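Local coordinates for protein interpain A (PDB 3BB7) that is the zymogen of a bacterial cysteine protease of the C10 family, which probably cleaves peptide bonds once its propeptide is removed, at residues Q96-P99 with Y100-L104; A122-L125 with N126-Y130; D210-A213 with G214-Y218; E225-R229 with A230-D234. The protein carries 1 engineered substitution. All blocks are in the same frame, centred on the assembly; numbering follows the deposited sequence. Where two conformers were deposited one is given.

Contact 1. Residues Q96-P99 with Y100-L104; sequences QQMP and YNKLL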
loop_
_atom_site.group_PDB
_atom_site.type_symbol
_atom_site.label_atom_id
_atom_site.label_comp_id
_atom_site.label_asym_id
_atom_site.label_seq_id
_atom_site.Cartn_x
_atom_site.Cartn_y
_atom_site.Cartn_z
ATOM N N GLN A 96 9.878 3.896 -3.898
ATOM C CA GLN A 96 9.895 5.291 -3.450
ATOM C C GLN A 96 11.187 6.034 -3.786
ATOM O O GLN A 96 11.264 7.259 -3.578
ATOM C CB GLN A 96 9.712 5.362 -1.932
ATOM C CG GLN A 96 8.371 4.860 -1.422
ATOM C CD GLN A 96 8.149 5.255 0.025
ATOM O OE1 GLN A 96 8.486 6.370 0.431
ATOM N NE2 GLN A 96 7.550 4.340 0.816
ATOM N N GLN A 97 12.202 5.322 -4.270
ATOM C CA GLN A 97 13.489 5.955 -4.597
ATOM C C GLN A 97 13.714 6.077 -6.113
ATOM O O GLN A 97 12.737 6.292 -6.849
ATOM C CB GLN A 97 14.636 5.325 -3.802
ATOM C CG GLN A 97 14.381 5.477 -2.313
ATOM C CD GLN A 97 15.531 5.066 -1.472
ATOM O OE1 GLN A 97 15.675 3.893 -1.137
ATOM N NE2 GLN A 97 16.367 6.030 -1.116
ATOM N N MET A 98 14.951 6.026 -6.607
ATOM C CA MET A 98 15.121 6.286 -8.044
ATOM C C MET A 98 14.535 5.172 -8.911
ATOM O O MET A 98 14.664 4.004 -8.566
ATOM C CB MET A 98 16.593 6.564 -8.389
ATOM C CG MET A 98 17.036 7.920 -7.873
ATOM S SD MET A 98 16.308 9.325 -8.771
ATOM C CE MET A 98 17.046 9.101 -10.401
ATOM N N PRO A 99 13.902 5.525 -10.033
ATOM C CA PRO A 99 13.684 6.866 -10.569
ATOM C C PRO A 99 12.375 7.525 -10.129
ATOM O O PRO A 99 12.066 8.647 -10.574
ATOM C CB PRO A 99 13.620 6.616 -12.075
ATOM C CG PRO A 99 12.954 5.238 -12.152
ATOM C CD PRO A 99 13.416 4.476 -10.953
ATOM N N TYR A 100 11.608 6.844 -9.276
ATOM C CA TYR A 100 10.303 7.346 -8.841
ATOM C C TYR A 100 10.388 8.734 -8.251
ATOM O O TYR A 100 9.449 9.526 -8.419
ATOM C CB TYR A 100 9.713 6.378 -7.818
ATOM C CG TYR A 100 9.761 4.931 -8.318
ATOM C CD1 TYR A 100 10.670 4.000 -7.781
ATOM C CD2 TYR A 100 8.929 4.505 -9.377
ATOM C CE1 TYR A 100 10.730 2.669 -8.282
ATOM C CE2 TYR A 100 8.979 3.190 -9.843
ATOM C CZ TYR A 100 9.891 2.296 -9.314
ATOM O OH TYR A 100 9.861 1.018 -9.824
ATOM N N ASN A 101 11.497 9.002 -7.540
ATOM C CA ASN A 101 11.683 10.291 -6.864
ATOM C C ASN A 101 12.548 11.280 -7.642
ATOM O O ASN A 101 13.003 12.278 -7.060
ATOM C CB ASN A 101 12.283 10.078 -5.460
ATOM C CG ASN A 101 13.731 9.552 -5.508
ATOM O OD1 ASN A 101 14.182 9.091 -6.556
ATOM N ND2 ASN A 101 14.460 9.641 -4.372
ATOM N N LYS A 102 12.781 11.028 -8.929
ATOM C CA LYS A 102 13.710 11.842 -9.758
ATOM C C LYS A 102 13.418 13.329 -9.715
ATOM O O LYS A 102 14.340 14.160 -9.795
ATOM C CB LYS A 102 13.653 11.348 -11.237
ATOM C CG LYS A 102 14.552 12.033 -12.262
ATOM C CD LYS A 102 14.522 11.258 -13.585
ATOM C CE LYS A 102 15.024 12.140 -14.689
ATOM N NZ LYS A 102 15.130 11.395 -15.967
ATOM N N LEU A 103 12.138 13.685 -9.642
ATOM C CA LEU A 103 11.777 15.096 -9.730
ATOM C C LEU A 103 11.743 15.828 -8.379
ATOM O O LEU A 103 11.457 17.035 -8.341
ATOM C CB LEU A 103 10.439 15.259 -10.447
ATOM C CG LEU A 103 10.444 14.742 -11.878
ATOM C CD1 LEU A 103 9.070 14.847 -12.516
ATOM C CD2 LEU A 103 11.477 15.474 -12.748
ATOM N N LEU A 104 12.007 15.109 -7.286
ATOM C CA LEU A 104 11.973 15.704 -5.958
ATOM C C LEU A 104 13.328 16.307 -5.583
ATOM O O LEU A 104 14.369 15.849 -6.080
ATOM C CB LEU A 104 11.566 14.644 -4.924
ATOM C CG LEU A 104 10.137 14.089 -5.090
ATOM C CD1 LEU A 104 9.955 12.851 -4.243
ATOM C CD2 LEU A 104 9.114 15.179 -4.738
#
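Two backbone hydrogen bonds tie Q97-P99 to N101 and K102. N101 N donates to Q97 O at 3.1 Å, and K102 N closes a type I turn by donating to P99 O at 3.0 Å. The peptide bond between M98 and P99 is cis, which bends the chain sharply just before this turn.

Among the apolar contacts, P99 lays its ring beside Y100, both side chains pointing the same way. P99 CD sits over one face of the phenol, 4.3 Å from the ring centroid and 14° off the normal, a CH-pi contact displaced toward the rim. With Y100 CG anti to its own carbonyl carbon (chi1 -50°), the ring runs back past the backbone of Q96. M98 bends at chi2 (-71°), which brings its SD to 3.7 Å from K102 CA. W94 and Y170 meet the phenol from elsewhere, and helix 176-192 packs against it.

Q96 extends the other way, giving its OE1 a weak hydrogen bond from G115 N beside A116, the engineered replacement of the predicted nucleophile. A glutamine so placed is consistent with the oxyanion-hole glutamine of papain-like proteases.

Contact 2. Residues A122-L125 with N126-Y130; sequences AQVL and NYFKY. Unlike the reference sequence in segment 122-125: V124 (reference Ala).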
loop_
_atom_site.group_PDB
_atom_site.type_symbol
_atom_site.label_atom_id
_atom_site.label_comp_id
_atom_site.label_asym_id
_atom_site.label_seq_id
_atom_site.Cartn_x
_atom_site.Cartn_y
_atom_site.Cartn_z
ATOM N N ALA A 122 -0.072 6.104 -7.047
ATOM C CA ALA A 122 0.411 6.071 -8.439
ATOM C C ALA A 122 0.144 4.693 -9.068
ATOM O O ALA A 122 -0.251 4.609 -10.239
ATOM C CB ALA A 122 1.895 6.447 -8.474
ATOM N N GLN A 123 0.346 3.623 -8.298
ATOM C CA GLN A 123 0.133 2.289 -8.878
ATOM C C GLN A 123 -1.349 2.057 -9.180
ATOM O O GLN A 123 -1.691 1.435 -10.192
ATOM C CB GLN A 123 0.691 1.190 -7.999
ATOM C CG GLN A 123 2.215 1.217 -7.905
ATOM C CD GLN A 123 2.792 -0.023 -7.241
ATOM O OE1 GLN A 123 3.319 -0.924 -7.915
ATOM N NE2 GLN A 123 2.699 -0.078 -5.918
ATOM N N VAL A 124 -2.246 2.537 -8.316
ATOM C CA VAL A 124 -3.665 2.420 -8.633
ATOM C C VAL A 124 -4.052 3.273 -9.847
ATOM O O VAL A 124 -4.760 2.790 -10.722
ATOM C CB VAL A 124 -4.522 2.756 -7.391
ATOM C CG1 VAL A 124 -6.053 2.760 -7.760
ATOM C CG2 VAL A 124 -4.259 1.712 -6.311
ATOM N N LEU A 125 -3.595 4.522 -9.930
ATOM C CA LEU A 125 -3.914 5.349 -11.117
ATOM C C LEU A 125 -3.377 4.723 -12.396
ATOM O O LEU A 125 -4.063 4.694 -13.434
ATOM C CB LEU A 125 -3.338 6.754 -10.953
ATOM C CG LEU A 125 -4.301 7.748 -10.259
ATOM C CD1 LEU A 125 -4.994 7.179 -9.000
ATOM C CD2 LEU A 125 -3.660 9.104 -9.994
ATOM N N ASN A 126 -2.183 4.148 -12.329
ATOM C CA ASN A 126 -1.609 3.523 -13.500
ATOM C C ASN A 126 -2.419 2.291 -13.933
ATOM O O ASN A 126 -2.524 1.977 -15.114
ATOM C CB ASN A 126 -0.158 3.096 -13.248
ATOM C CG ASN A 126 0.453 2.445 -14.481
ATOM O OD1 ASN A 126 0.621 3.093 -15.533
ATOM N ND2 ASN A 126 0.786 1.161 -14.360
ATOM N N TYR A 127 -2.954 1.552 -12.964
ATOM C CA TYR A 127 -3.817 0.406 -13.294
ATOM C C TYR A 127 -4.990 0.860 -14.179
ATOM O O TYR A 127 -5.347 0.193 -15.182
ATOM C CB TYR A 127 -4.301 -0.268 -12.006
ATOM C CG TYR A 127 -5.324 -1.336 -12.305
ATOM C CD1 TYR A 127 -4.929 -2.584 -12.810
ATOM C CD2 TYR A 127 -6.677 -1.076 -12.150
ATOM C CE1 TYR A 127 -5.875 -3.565 -13.114
ATOM C CE2 TYR A 127 -7.662 -2.073 -12.465
ATOM C CZ TYR A 127 -7.235 -3.304 -12.935
ATOM O OH TYR A 127 -8.143 -4.282 -13.288
ATOM N N PHE A 128 -5.591 2.002 -13.831
ATOM C CA PHE A 128 -6.721 2.539 -14.610
ATOM C C PHE A 128 -6.347 3.351 -15.828
ATOM O O PHE A 128 -7.203 3.587 -16.690
ATOM C CB PHE A 128 -7.590 3.403 -13.696
ATOM C CG PHE A 128 -8.334 2.597 -12.656
ATOM C CD1 PHE A 128 -9.348 1.714 -13.052
ATOM C CD2 PHE A 128 -7.988 2.681 -11.319
ATOM C CE1 PHE A 128 -10.047 0.950 -12.120
ATOM C CE2 PHE A 128 -8.659 1.894 -10.357
ATOM C CZ PHE A 128 -9.685 1.046 -10.765
ATOM N N LYS A 129 -5.087 3.788 -15.901
ATOM C CA LYS A 129 -4.614 4.680 -16.963
ATOM C C LYS A 129 -5.522 5.912 -17.059
ATOM O O LYS A 129 -5.996 6.300 -18.140
ATOM C CB LYS A 129 -4.473 3.957 -18.303
ATOM C CG LYS A 129 -3.329 2.968 -18.265
ATOM C CD LYS A 129 -3.424 1.956 -19.380
ATOM C CE LYS A 129 -2.493 0.787 -19.059
ATOM N NZ LYS A 129 -2.162 0.677 -17.585
ATOM N N TYR A 130 -5.759 6.515 -15.896
ATOM C CA TYR A 130 -6.748 7.590 -15.774
ATOM C C TYR A 130 -6.338 8.442 -14.594
ATOM O O TYR A 130 -5.848 7.896 -13.622
ATOM C CB TYR A 130 -8.136 6.963 -15.549
ATOM C CG TYR A 130 -9.294 7.931 -15.441
ATOM C CD1 TYR A 130 -10.040 8.285 -16.558
ATOM C CD2 TYR A 130 -9.671 8.457 -14.196
ATOM C CE1 TYR A 130 -11.107 9.170 -16.435
ATOM C CE2 TYR A 130 -10.725 9.332 -14.071
ATOM C CZ TYR A 130 -11.447 9.672 -15.193
ATOM O OH TYR A 130 -12.496 10.556 -15.037
HETATM O O HOH W 1 0.040 -0.099 -11.667
#
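Regular alpha-helical bonds join A122-L125 to N126-F128, the last turns of helix 116-128. N126 N reaches A122 O at 2.9 Å and Y127 N reaches Q123 O at 3.0 Å, while the next bond, F128 N to V124 O, is weak at 3.3 Å. K129 then leaves helical geometry with positive phi (53°), and its N makes a weak, bent bond to L125 O. The K129 side chain, in the conformer given, curls back over this end, where NZ donates to N126 O at 2.8 Å. In papain-like proteases the catalytic cysteine begins the long central helix; here A116, the engineered residue at the predicted nucleophile position, starts it, and this contact is its far end.

One turn apart, V124 and F128 lie side by side. V124 CG1 is anti to the backbone N (chi1 175°), which directs this methyl along the helix to F128 CE2, 3.8 Å away. L125 points to another side of the helix, its CG 3.7 Å from Y130 O and its side chain on C189 of helix 176-192. A water receives a hydrogen bond from N126 ND2 and gives one to Q123 O, at 2.7 Å. The amide of Q123 points away from it, OE1 bonded to T92 and W94 and NE2 to N283.

Contact 3. Residues D210-A213 with G214-Y218; sequences DCAA and GLRTY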
loop_
_atom_site.group_PDB
_atom_site.type_symbol
_atom_site.label_atom_id
_atom_site.label_comp_id
_atom_site.label_asym_id
_atom_site.label_seq_id
_atom_site.Cartn_x
_atom_site.Cartn_y
_atom_site.Cartn_z
ATOM N N ASP A 210 -6.235 13.417 3.189
ATOM C CA ASP A 210 -5.682 14.358 2.210
ATOM C C ASP A 210 -5.497 13.669 0.860
ATOM O O ASP A 210 -5.748 14.273 -0.186
ATOM C CB ASP A 210 -4.379 14.935 2.732
ATOM C CG ASP A 210 -4.562 15.829 3.932
ATOM O OD1 ASP A 210 -5.570 16.564 4.027
ATOM O OD2 ASP A 210 -3.637 15.806 4.780
ATOM N N CYS A 211 -5.107 12.392 0.878
ATOM C CA CYS A 211 -5.025 11.620 -0.351
ATOM C C CYS A 211 -6.398 11.619 -1.079
ATOM O O CYS A 211 -6.476 11.983 -2.267
ATOM C CB CYS A 211 -4.546 10.206 -0.027
ATOM S SG CYS A 211 -4.422 9.116 -1.453
ATOM N N ALA A 212 -7.475 11.304 -0.348
ATOM C CA ALA A 212 -8.812 11.225 -0.926
ATOM C C ALA A 212 -9.230 12.618 -1.456
ATOM O O ALA A 212 -9.745 12.741 -2.572
ATOM C CB ALA A 212 -9.775 10.749 0.135
ATOM N N ALA A 213 -8.997 13.675 -0.683
ATOM C CA ALA A 213 -9.343 15.042 -1.115
ATOM C C ALA A 213 -8.621 15.448 -2.385
ATOM O O ALA A 213 -9.221 16.050 -3.279
ATOM C CB ALA A 213 -9.098 16.040 0.011
ATOM N N GLY A 214 -7.347 15.087 -2.483
ATOM C CA GLY A 214 -6.548 15.475 -3.626
ATOM C C GLY A 214 -6.942 14.655 -4.845
ATOM O O GLY A 214 -6.848 15.123 -5.984
ATOM N N LEU A 215 -7.305 13.389 -4.628
ATOM C CA LEU A 215 -7.787 12.579 -5.728
ATOM C C LEU A 215 -9.079 13.177 -6.320
ATOM O O LEU A 215 -9.235 13.217 -7.555
ATOM C CB LEU A 215 -7.987 11.131 -5.264
ATOM C CG LEU A 215 -6.690 10.311 -5.190
ATOM C CD1 LEU A 215 -6.909 9.033 -4.346
ATOM C CD2 LEU A 215 -6.152 9.944 -6.569
ATOM N N ARG A 216 -9.992 13.669 -5.470
ATOM C CA ARG A 216 -11.200 14.372 -5.975
ATOM C C ARG A 216 -10.821 15.622 -6.744
ATOM O O ARG A 216 -11.344 15.888 -7.848
ATOM C CB ARG A 216 -12.176 14.755 -4.831
ATOM C CG ARG A 216 -12.821 13.545 -4.135
ATOM C CD ARG A 216 -13.803 13.993 -3.056
ATOM N NE ARG A 216 -13.201 14.598 -1.878
ATOM C CZ ARG A 216 -12.909 13.943 -0.762
ATOM N NH1 ARG A 216 -13.078 12.630 -0.693
ATOM N NH2 ARG A 216 -12.423 14.603 0.293
ATOM N N THR A 217 -9.980 16.447 -6.108
ATOM C CA THR A 217 -9.758 17.809 -6.572
ATOM C C THR A 217 -8.800 17.937 -7.734
ATOM O O THR A 217 -9.085 18.688 -8.697
ATOM C CB THR A 217 -9.318 18.693 -5.409
ATOM O OG1 THR A 217 -10.432 18.795 -4.513
ATOM C CG2 THR A 217 -8.944 20.096 -5.857
ATOM N N TYR A 218 -7.646 17.271 -7.632
ATOM C CA TYR A 218 -6.577 17.437 -8.613
ATOM C C TYR A 218 -6.599 16.364 -9.690
ATOM O O TYR A 218 -6.092 16.584 -10.780
ATOM C CB TYR A 218 -5.208 17.471 -7.922
ATOM C CG TYR A 218 -5.116 18.586 -6.919
ATOM C CD1 TYR A 218 -4.966 18.327 -5.568
ATOM C CD2 TYR A 218 -5.174 19.919 -7.331
ATOM C CE1 TYR A 218 -4.905 19.337 -4.637
ATOM C CE2 TYR A 218 -5.057 20.959 -6.415
ATOM C CZ TYR A 218 -4.955 20.668 -5.058
ATOM O OH TYR A 218 -4.894 21.685 -4.129
HETATM O O HOH W 2 -11.987 17.209 -2.064
#
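R216 folds its guanidinium back over the preceding turn of helix 208-218, laying one face across A212 and A213. R216 NH2 comes to 3.4 Å from A213 CA, and A212 O lies 3.7 Å above the plane, toward the rim. A bend at chi3 (-70°) turns the otherwise stretched chain so that the flat group covers the backbone instead of running straight outward. Its edge groups are gripped as well: R216 NH1 donates to A224 O, and R216 NE gives a hydrogen bond to a water at 2.9 Å. That same water donates to A213 O, which also accepts from T217 N.

On another side of the helix C211 and L215 are paired one turn apart. C211 SG, anti to the backbone N (chi1 179°), reaches forward along the helix to L215 CD1 at 3.8 Å. On a third side G214 has no side chain, and its N donates to D210 O at 2.9 Å within the regular alpha-helical pattern, continued by L215 N to C211 O.

Beyond the helix itself, C211 rests on V117 and T121 of helix 116-128, and L215 on T121 and L125 of the same helix. The bond from R216 NH1 joins the helix to A224, the residue leading into strand 225-228, on which L215 also packs.

Contact 4. Residues E225-R229 with A230-D234; sequences EYITR and ANYTD. Unlike the reference sequence in segment 230-234: N231 (reference Asp).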
loop_
_atom_site.group_PDB
_atom_site.type_symbol
_atom_site.label_atom_id
_atom_site.label_comp_id
_atom_site.label_asym_id
_atom_site.label_seq_id
_atom_site.Cartn_x
_atom_site.Cartn_y
_atom_site.Cartn_z
ATOM N N GLU A 225 -12.964 8.548 -1.691
ATOM C CA GLU A 225 -13.267 8.866 -0.289
ATOM C C GLU A 225 -12.422 8.010 0.640
ATOM O O GLU A 225 -12.101 6.868 0.333
ATOM C CB GLU A 225 -14.779 8.699 -0.023
ATOM C CG GLU A 225 -15.233 7.279 -0.252
ATOM C CD GLU A 225 -16.544 6.947 0.431
ATOM O OE1 GLU A 225 -17.170 5.952 0.028
ATOM O OE2 GLU A 225 -16.954 7.692 1.346
ATOM N N TYR A 226 -12.064 8.576 1.782
ATOM C CA TYR A 226 -11.291 7.882 2.784
ATOM C C TYR A 226 -12.254 7.335 3.842
ATOM O O TYR A 226 -13.195 8.032 4.243
ATOM C CB TYR A 226 -10.291 8.900 3.398
ATOM C CG TYR A 226 -10.075 8.875 4.903
ATOM C CD1 TYR A 226 -10.616 9.865 5.726
ATOM C CD2 TYR A 226 -9.313 7.875 5.490
ATOM C CE1 TYR A 226 -10.416 9.832 7.090
ATOM C CE2 TYR A 226 -9.077 7.846 6.863
ATOM C CZ TYR A 226 -9.643 8.816 7.650
ATOM O OH TYR A 226 -9.413 8.764 9.005
ATOM N N ILE A 227 -12.018 6.098 4.272
ATOM C CA ILE A 227 -12.751 5.524 5.423
ATOM C C ILE A 227 -11.759 4.880 6.378
ATOM O O ILE A 227 -10.651 4.510 5.968
ATOM C CB ILE A 227 -13.836 4.525 4.960
ATOM C CG1 ILE A 227 -13.240 3.308 4.226
ATOM C CG2 ILE A 227 -14.918 5.275 4.111
ATOM C CD1 ILE A 227 -14.282 2.229 3.943
ATOM N N THR A 228 -12.137 4.769 7.649
ATOM C CA THR A 228 -11.217 4.208 8.625
ATOM C C THR A 228 -11.794 2.963 9.307
ATOM O O THR A 228 -12.995 2.884 9.586
ATOM C CB THR A 228 -10.745 5.267 9.607
ATOM O OG1 THR A 228 -9.554 4.807 10.288
ATOM C CG2 THR A 228 -11.808 5.582 10.607
ATOM N N ARG A 229 -10.926 1.969 9.522
ATOM C CA ARG A 229 -11.405 0.660 9.958
ATOM C C ARG A 229 -12.086 0.676 11.315
ATOM O O ARG A 229 -12.989 -0.112 11.541
ATOM C CB ARG A 229 -10.270 -0.373 9.952
ATOM C CG ARG A 229 -10.822 -1.776 10.118
ATOM C CD ARG A 229 -9.733 -2.808 9.940
ATOM N NE ARG A 229 -10.248 -4.110 10.332
ATOM C CZ ARG A 229 -9.724 -5.278 9.954
ATOM N NH1 ARG A 229 -8.652 -5.330 9.155
ATOM N NH2 ARG A 229 -10.296 -6.406 10.366
ATOM N N ALA A 230 -11.671 1.576 12.208
ATOM C CA ALA A 230 -12.247 1.616 13.543
ATOM C C ALA A 230 -13.758 1.845 13.529
ATOM O O ALA A 230 -14.433 1.492 14.486
ATOM C CB ALA A 230 -11.571 2.683 14.374
ATOM N N ASN A 231 -14.276 2.379 12.422
ATOM C CA ASN A 231 -15.715 2.606 12.279
ATOM C C ASN A 231 -16.533 1.379 11.863
ATOM O O ASN A 231 -17.760 1.432 11.845
ATOM C CB ASN A 231 -15.961 3.724 11.254
ATOM C CG ASN A 231 -15.578 5.099 11.765
ATOM O OD1 ASN A 231 -15.464 6.028 10.984
ATOM N ND2 ASN A 231 -15.395 5.238 13.065
ATOM N N TYR A 232 -15.853 0.286 11.530
ATOM C CA TYR A 232 -16.497 -0.911 10.962
ATOM C C TYR A 232 -16.187 -2.173 11.755
ATOM O O TYR A 232 -15.063 -2.358 12.263
ATOM C CB TYR A 232 -16.004 -1.139 9.536
ATOM C CG TYR A 232 -16.407 0.003 8.602
ATOM C CD1 TYR A 232 -15.629 1.151 8.505
ATOM C CD2 TYR A 232 -17.554 -0.081 7.808
ATOM C CE1 TYR A 232 -16.007 2.212 7.659
ATOM C CE2 TYR A 232 -17.928 0.969 6.966
ATOM C CZ TYR A 232 -17.135 2.083 6.870
ATOM O OH TYR A 232 -17.522 3.100 6.030
ATOM N N THR A 233 -17.143 -3.104 11.801
ATOM C CA THR A 233 -16.794 -4.427 12.318
ATOM C C THR A 233 -15.895 -5.130 11.294
ATOM O O THR A 233 -15.841 -4.732 10.107
ATOM C CB THR A 233 -18.012 -5.307 12.540
ATOM O OG1 THR A 233 -18.611 -5.573 11.267
ATOM C CG2 THR A 233 -19.040 -4.628 13.468
ATOM N N ASP A 234 -15.219 -6.199 11.716
ATOM C CA ASP A 234 -14.338 -6.928 10.806
ATOM C C ASP A 234 -15.122 -7.440 9.606
ATOM O O ASP A 234 -14.642 -7.377 8.478
ATOM C CB ASP A 234 -13.706 -8.114 11.549
ATOM C CG ASP A 234 -12.809 -7.677 12.675
ATOM O OD1 ASP A 234 -12.236 -6.566 12.563
ATOM O OD2 ASP A 234 -12.658 -8.450 13.655
HETATM O O HOH W 3 -14.681 5.910 8.351
HETATM O O HOH W 4 -8.968 2.899 12.222
HETATM O O HOH W 5 -12.709 -3.922 11.821
#
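This is a strand-to-helix connection: strand 225-228 leaves the sheet through a short 3-10 turn and enters helix 234-246. Two hydrogen bonds make the turn, N231 N to T228 O at 3.2 Å and Y232 N to R229 O at 2.9 Å.

A salt bridge spans it. R229 is extended from CG to NE, with CG anti to the backbone N (chi1 -168°), and this length carries NH2 to D234 OD1 at 2.9 Å. The carboxylate oxygen lies near the guanidinium plane, whereas the two planes stand 85° apart, so OD1 is met from above its own carboxylate. A water bound by R229 NE donates to OD1 and to Y232 O, reinforcing the closure. R229 is further held by I296 O, D297 O and Q311, a set of acceptors likely to favour its positive charge.

Y232 turns back to cross I227 at about a right angle, with I227 CD1 4.1 Å from Y232 CZ. T228 O lies in the ring plane at the phenol edge, 3.3 Å from Y232 CD1.

I227 also packs on M313 of strand 312-315, the neighbouring strand of the antiparallel sheet, and on W237 and I240 of helix 234-246, while T233 caps that helix at its start.

All four contacts are local, made within a turn, two helices and a strand-to-helix connection of the protease domain. Contacts 2 and 3, with centres 15 Å apart, join directly where L125 CD1 meets L215 CD2 at 3.9 Å. Contact 3 passes into contact 4 through A212 CB, 3.6 Å from Y226 N, linking helix 208-218 to the strand after it. Contact 1 touches none of the others and lies on the opposite side of the chain's centre from contact 4, about 31 Å between centres. It is nevertheless nearest the active site: the Q96 side chain is about 4 Å from that of A116, the engineered residue at the predicted nucleophile position, and about 8 Å from that of H267, the predicted proton acceptor.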